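Local atomic coordinates of DisA protein (Sorangium cellulosum, PDB entry 6CCA), a protein that probably transfers methyl groups from S-adenosylmethionine to a carbon of a polyketide intermediate, building a gem-dimethyl group on the disorazol assembly line. Residues K225-T239 against R251-F264. Numbering follows the deposited sequence.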
loop_
_atom_site.group_PDB
_atom_site.type_symbol
_atom_site.label_atom_id
_atom_site.label_comp_id
_atom_site.label_asym_id
_atom_site.label_seq_id
_atom_site.Cartn_x
_atom_site.Cartn_y
_atom_site.Cartn_z
ATOM N N LYS A 225 8.552 16.786 24.124
ATOM C CA LYS A 225 7.647 15.838 23.454
ATOM C C LYS A 225 8.309 14.949 22.424
ATOM O O LYS A 225 9.351 15.292 21.879
ATOM C CB LYS A 225 6.501 16.593 22.817
ATOM C CG LYS A 225 5.661 17.277 23.917
ATOM C CD LYS A 225 4.370 17.769 23.408
ATOM C CE LYS A 225 3.604 18.368 24.595
ATOM N NZ LYS A 225 2.869 19.523 24.038
ATOM N N ILE A 226 7.637 13.832 22.153
ATOM C CA ILE A 226 7.943 12.958 21.046
ATOM C C ILE A 226 6.984 13.370 19.916
ATOM O O ILE A 226 5.791 13.605 20.214
ATOM C CB ILE A 226 7.653 11.490 21.384
ATOM C CG1 ILE A 226 8.578 10.938 22.493
ATOM C CG2 ILE A 226 7.824 10.645 20.135
ATOM C CD1 ILE A 226 10.017 10.928 22.094
ATOM N N THR A 227 7.534 13.522 18.703
ATOM C CA THR A 227 6.787 14.046 17.560
ATOM C C THR A 227 6.738 13.017 16.457
ATOM O O THR A 227 7.780 12.587 15.964
ATOM C CB THR A 227 7.440 15.334 17.027
ATOM O OG1 THR A 227 7.614 16.231 18.109
ATOM C CG2 THR A 227 6.546 16.033 16.028
ATOM N N ILE A 228 5.520 12.636 16.058
ATOM C CA ILE A 228 5.357 11.604 15.034
ATOM C C ILE A 228 4.684 12.246 13.848
ATOM O O ILE A 228 3.773 13.048 14.032
ATOM C CB ILE A 228 4.489 10.499 15.602
ATOM C CG1 ILE A 228 5.141 9.930 16.858
ATOM C CG2 ILE A 228 4.114 9.481 14.526
ATOM C CD1 ILE A 228 4.296 8.880 17.576
ATOM N N LEU A 229 5.176 11.972 12.663
ATOM C CA LEU A 229 4.553 12.434 11.424
ATOM C C LEU A 229 3.917 11.261 10.721
ATOM O O LEU A 229 4.595 10.296 10.466
ATOM C CB LEU A 229 5.610 13.061 10.548
ATOM C CG LEU A 229 5.275 13.295 9.067
ATOM C CD1 LEU A 229 4.258 14.412 9.049
ATOM C CD2 LEU A 229 6.506 13.692 8.293
ATOM N N GLU A 230 2.645 11.364 10.354
ATOM C CA GLU A 230 2.064 10.457 9.422
ATOM C C GLU A 230 1.941 11.119 8.064
ATOM O O GLU A 230 1.336 12.176 7.924
ATOM C CB GLU A 230 0.695 9.954 9.849
ATOM C CG GLU A 230 0.129 8.955 8.869
ATOM C CD GLU A 230 -1.157 8.248 9.331
ATOM O OE1 GLU A 230 -1.787 8.698 10.331
ATOM O OE2 GLU A 230 -1.527 7.280 8.591
ATOM N N VAL A 231 2.514 10.475 7.060
ATOM C CA VAL A 231 2.357 10.941 5.691
ATOM C C VAL A 231 1.234 10.241 5.001
ATOM O O VAL A 231 0.951 9.066 5.271
ATOM C CB VAL A 231 3.666 10.794 4.893
ATOM C CG1 VAL A 231 4.723 11.735 5.496
ATOM C CG2 VAL A 231 4.186 9.421 4.930
ATOM N N GLY A 232 0.594 10.919 4.045
ATOM C CA GLY A 232 -0.501 10.237 3.372
ATOM C C GLY A 232 -1.592 9.684 4.247
ATOM O O GLY A 232 -2.163 8.651 3.929
ATOM N N ALA A 233 -1.978 10.397 5.296
ATOM C CA ALA A 233 -3.049 9.947 6.192
ATOM C C ALA A 233 -4.434 9.829 5.518
ATOM O O ALA A 233 -5.331 9.155 6.074
ATOM C CB ALA A 233 -3.134 10.822 7.421
ATOM N N GLY A 234 -4.616 10.525 4.393
ATOM C CA GLY A 234 -5.818 10.319 3.553
ATOM C C GLY A 234 -6.968 10.778 4.352
ATOM O O GLY A 234 -6.866 11.807 5.009
ATOM N N THR A 235 -8.048 10.004 4.349
ATOM C CA THR A 235 -9.228 10.304 5.164
ATOM C C THR A 235 -9.149 9.701 6.574
ATOM O O THR A 235 -10.118 9.771 7.330
ATOM C CB THR A 235 -10.498 9.785 4.453
ATOM O OG1 THR A 235 -10.454 8.353 4.429
ATOM C CG2 THR A 235 -10.553 10.334 3.013
ATOM N N GLY A 236 -7.986 9.135 6.948
ATOM C CA GLY A 236 -7.743 8.816 8.327
ATOM C C GLY A 236 -8.361 7.505 8.808
ATOM O O GLY A 236 -8.525 7.300 10.024
ATOM N N GLY A 237 -8.702 6.615 7.873
ATOM C CA GLY A 237 -9.340 5.327 8.226
ATOM C C GLY A 237 -8.509 4.519 9.234
ATOM O O GLY A 237 -8.990 4.145 10.326
ATOM N N THR A 238 -7.245 4.299 8.906
ATOM C CA THR A 238 -6.365 3.591 9.843
ATOM C C THR A 238 -5.803 4.498 10.968
ATOM O O THR A 238 -5.414 4.030 12.076
ATOM C CB THR A 238 -5.226 2.953 9.096
ATOM O OG1 THR A 238 -4.592 3.920 8.254
ATOM C CG2 THR A 238 -5.749 1.812 8.239
ATOM N N THR A 239 -5.857 5.814 10.743
ATOM C CA THR A 239 -5.326 6.763 11.715
ATOM C C THR A 239 -6.142 6.791 12.980
ATOM O O THR A 239 -5.617 6.952 14.116
ATOM C CB THR A 239 -5.188 8.160 11.049
ATOM O OG1 THR A 239 -4.357 8.036 9.874
ATOM C CG2 THR A 239 -4.643 9.113 12.053
ATOM N N ARG A 251 0.270 13.685 26.815
ATOM C CA ARG A 251 1.022 14.806 27.415
ATOM C C ARG A 251 2.457 14.944 26.928
ATOM O O ARG A 251 3.031 16.053 26.961
ATOM C CB ARG A 251 0.909 14.779 28.948
ATOM C CG ARG A 251 2.042 14.148 29.740
ATOM C CD ARG A 251 1.610 14.026 31.209
ATOM N NE ARG A 251 2.319 12.942 31.893
ATOM C CZ ARG A 251 2.122 11.635 31.682
ATOM N NH1 ARG A 251 1.233 11.205 30.793
ATOM N NH2 ARG A 251 2.836 10.742 32.362
ATOM N N HIS A 252 3.048 13.864 26.432
ATOM C CA HIS A 252 4.365 14.022 25.787
ATOM C C HIS A 252 4.398 13.697 24.294
ATOM O O HIS A 252 5.419 13.332 23.765
ATOM C CB HIS A 252 5.445 13.271 26.535
ATOM C CG HIS A 252 4.914 12.227 27.439
ATOM N ND1 HIS A 252 4.365 11.058 26.968
ATOM C CD2 HIS A 252 4.848 12.169 28.790
ATOM C CE1 HIS A 252 3.956 10.330 27.992
ATOM N NE2 HIS A 252 4.246 10.977 29.108
ATOM N N LEU A 253 3.296 13.901 23.622
ATOM C CA LEU A 253 3.205 13.571 22.220
ATOM C C LEU A 253 2.690 14.737 21.384
ATOM O O LEU A 253 1.757 15.456 21.792
ATOM C CB LEU A 253 2.317 12.324 22.120
ATOM C CG LEU A 253 1.923 11.845 20.743
ATOM C CD1 LEU A 253 3.158 11.302 20.065
ATOM C CD2 LEU A 253 0.877 10.774 20.914
ATOM N N GLU A 254 3.306 14.942 20.218
ATOM C CA GLU A 254 2.672 15.671 19.128
ATOM C C GLU A 254 2.576 14.762 17.878
ATOM O O GLU A 254 3.581 14.178 17.460
ATOM C CB GLU A 254 3.455 16.878 18.729
ATOM C CG GLU A 254 3.914 17.801 19.800
ATOM C CD GLU A 254 4.874 18.784 19.186
ATOM O OE1 GLU A 254 6.141 18.526 19.149
ATOM O OE2 GLU A 254 4.292 19.692 18.582
ATOM N N TYR A 255 1.405 14.691 17.255
ATOM C CA TYR A 255 1.213 13.884 16.095
ATOM C C TYR A 255 0.769 14.777 14.911
ATOM O O TYR A 255 -0.163 15.563 15.025
ATOM C CB TYR A 255 0.180 12.842 16.417
ATOM C CG TYR A 255 -0.046 11.756 15.402
ATOM C CD1 TYR A 255 -0.789 11.960 14.238
ATOM C CD2 TYR A 255 0.435 10.466 15.646
ATOM C CE1 TYR A 255 -1.011 10.926 13.317
ATOM C CE2 TYR A 255 0.253 9.430 14.747
ATOM C CZ TYR A 255 -0.486 9.641 13.585
ATOM O OH TYR A 255 -0.656 8.563 12.715
ATOM N N PHE A 256 1.509 14.720 13.819
ATOM C CA PHE A 256 1.178 15.450 12.626
ATOM C C PHE A 256 0.439 14.542 11.633
ATOM O O PHE A 256 0.994 13.590 11.042
ATOM C CB PHE A 256 2.425 16.030 11.999
ATOM C CG PHE A 256 2.911 17.294 12.660
ATOM C CD1 PHE A 256 3.482 17.253 13.934
ATOM C CD2 PHE A 256 2.766 18.517 12.024
ATOM C CE1 PHE A 256 3.901 18.430 14.573
ATOM C CE2 PHE A 256 3.220 19.706 12.643
ATOM C CZ PHE A 256 3.724 19.658 13.926
ATOM N N TYR A 257 -0.848 14.850 11.463
ATOM C CA TYR A 257 -1.721 14.250 10.464
ATOM C C TYR A 257 -1.575 15.032 9.140
ATOM O O TYR A 257 -1.961 16.206 9.074
ATOM C CB TYR A 257 -3.161 14.300 11.011
ATOM C CG TYR A 257 -4.247 13.676 10.155
ATOM C CD1 TYR A 257 -4.546 14.120 8.901
ATOM C CD2 TYR A 257 -5.004 12.641 10.642
ATOM C CE1 TYR A 257 -5.581 13.542 8.147
ATOM C CE2 TYR A 257 -6.046 12.115 9.914
ATOM C CZ TYR A 257 -6.319 12.582 8.676
ATOM O OH TYR A 257 -7.349 11.960 7.977
ATOM N N THR A 258 -0.959 14.424 8.135
ATOM C CA THR A 258 -0.630 15.122 6.908
ATOM C C THR A 258 -1.031 14.322 5.728
ATOM O O THR A 258 -1.207 13.089 5.830
ATOM C CB THR A 258 0.883 15.493 6.765
ATOM O OG1 THR A 258 1.617 14.378 6.326
ATOM C CG2 THR A 258 1.437 16.041 8.023
ATOM N N ASP A 259 -1.308 15.047 4.610
ATOM C CA ASP A 259 -1.634 14.439 3.338
ATOM C C ASP A 259 -1.328 15.457 2.268
ATOM O O ASP A 259 -1.283 16.657 2.538
ATOM C CB ASP A 259 -3.135 14.109 3.263
ATOM C CG ASP A 259 -3.451 13.174 2.114
ATOM O OD1 ASP A 259 -3.276 11.956 2.316
ATOM O OD2 ASP A 259 -3.869 13.662 1.022
ATOM N N ILE A 260 -1.089 14.973 1.059
ATOM C CA ILE A 260 -0.939 15.896 -0.047
ATOM C C ILE A 260 -2.189 16.798 -0.227
ATOM O O ILE A 260 -2.075 17.967 -0.575
ATOM C CB ILE A 260 -0.588 15.141 -1.335
ATOM C CG1 ILE A 260 -0.194 16.108 -2.451
ATOM C CG2 ILE A 260 -1.695 14.216 -1.814
ATOM C CD1 ILE A 260 0.700 15.403 -3.512
ATOM N N SER A 261 -3.359 16.210 0.008
ATOM C CA SER A 261 -4.640 16.942 -0.087
ATOM C C SER A 261 -4.951 17.801 1.104
ATOM O O SER A 261 -5.142 17.325 2.224
ATOM C CB SER A 261 -5.802 15.963 -0.326
ATOM O OG SER A 261 -7.070 16.579 -0.165
ATOM N N HIS A 262 -5.073 19.080 0.838
ATOM C CA HIS A 262 -5.518 20.016 1.824
ATOM C C HIS A 262 -6.927 19.699 2.305
ATOM O O HIS A 262 -7.182 19.749 3.481
ATOM C CB HIS A 262 -5.348 21.434 1.256
ATOM C CG HIS A 262 -5.698 22.498 2.213
ATOM N ND1 HIS A 262 -6.963 23.033 2.264
ATOM C CD2 HIS A 262 -4.976 23.129 3.172
ATOM C CE1 HIS A 262 -7.017 23.924 3.240
ATOM N NE2 HIS A 262 -5.819 24.022 3.784
ATOM N N ALA A 263 -7.828 19.300 1.400
ATOM C CA ALA A 263 -9.151 18.860 1.768
ATOM C C ALA A 263 -9.146 17.693 2.757
ATOM O O ALA A 263 -9.920 17.687 3.722
ATOM C CB ALA A 263 -9.951 18.443 0.529
ATOM N N PHE A 264 -8.350 16.663 2.454
ATOM C CA PHE A 264 -8.242 15.541 3.354
ATOM C C PHE A 264 -7.723 15.942 4.737
ATOM O O PHE A 264 -8.207 15.438 5.719
ATOM C CB PHE A 264 -7.395 14.408 2.770
ATOM C CG PHE A 264 -8.026 13.674 1.618
ATOM C CD1 PHE A 264 -9.384 13.797 1.289
ATOM C CD2 PHE A 264 -7.259 12.854 0.863
ATOM C CE1 PHE A 264 -9.927 13.081 0.225
ATOM C CE2 PHE A 264 -7.772 12.131 -0.197
ATOM C CZ PHE A 264 -9.112 12.253 -0.522
HETATM O O HOH W 1 0.973 17.813 22.395
HETATM O O HOH W 2 1.599 13.622 3.661
#
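I226 N donates to H252 O and E254 N to I226 O, opening the parallel ladder between the first two strands of a Rossmann-like methyltransferase fold, joined in a beta-alpha-beta crossover by helix 239-246. Next come I228 N to E254 O, F256 N to I228 O and E230 N to F256 O. T227 OG1 gives its proton to E254 OE1 at 2.9 Å, from above the carboxylate plane, while E254 OE2 forms a salt bridge with R299. On the face bearing I228, Y255 and E230, the buried E230 OE1 takes two hydroxyl protons from opposite faces of its carboxylate, Y255 OH at 2.6 Å and T239 OG1 at 2.7 Å. With E230 CG anti to the backbone N (chi1 -178°), the carboxylate reaches the Y255 ring edge, the two planes nearly perpendicular (89°).

The next step is weak: E230 O accepts T258 N at a poor angle and is gripped instead by T258 OG1 at 2.7 Å. The glycine-rich loop 232-237, consistent with the cofactor-binding motif of such enzymes, is held by A233 N to T258 O and G234 N to D259 OD1. A233 CB sits over the Y257 ring, 3.7 Å from its centroid, and Y257 OH donates to G234 O. A water accepts from G232 N and donates to T258 OG1, so that hydroxyl is satisfied as both donor and acceptor.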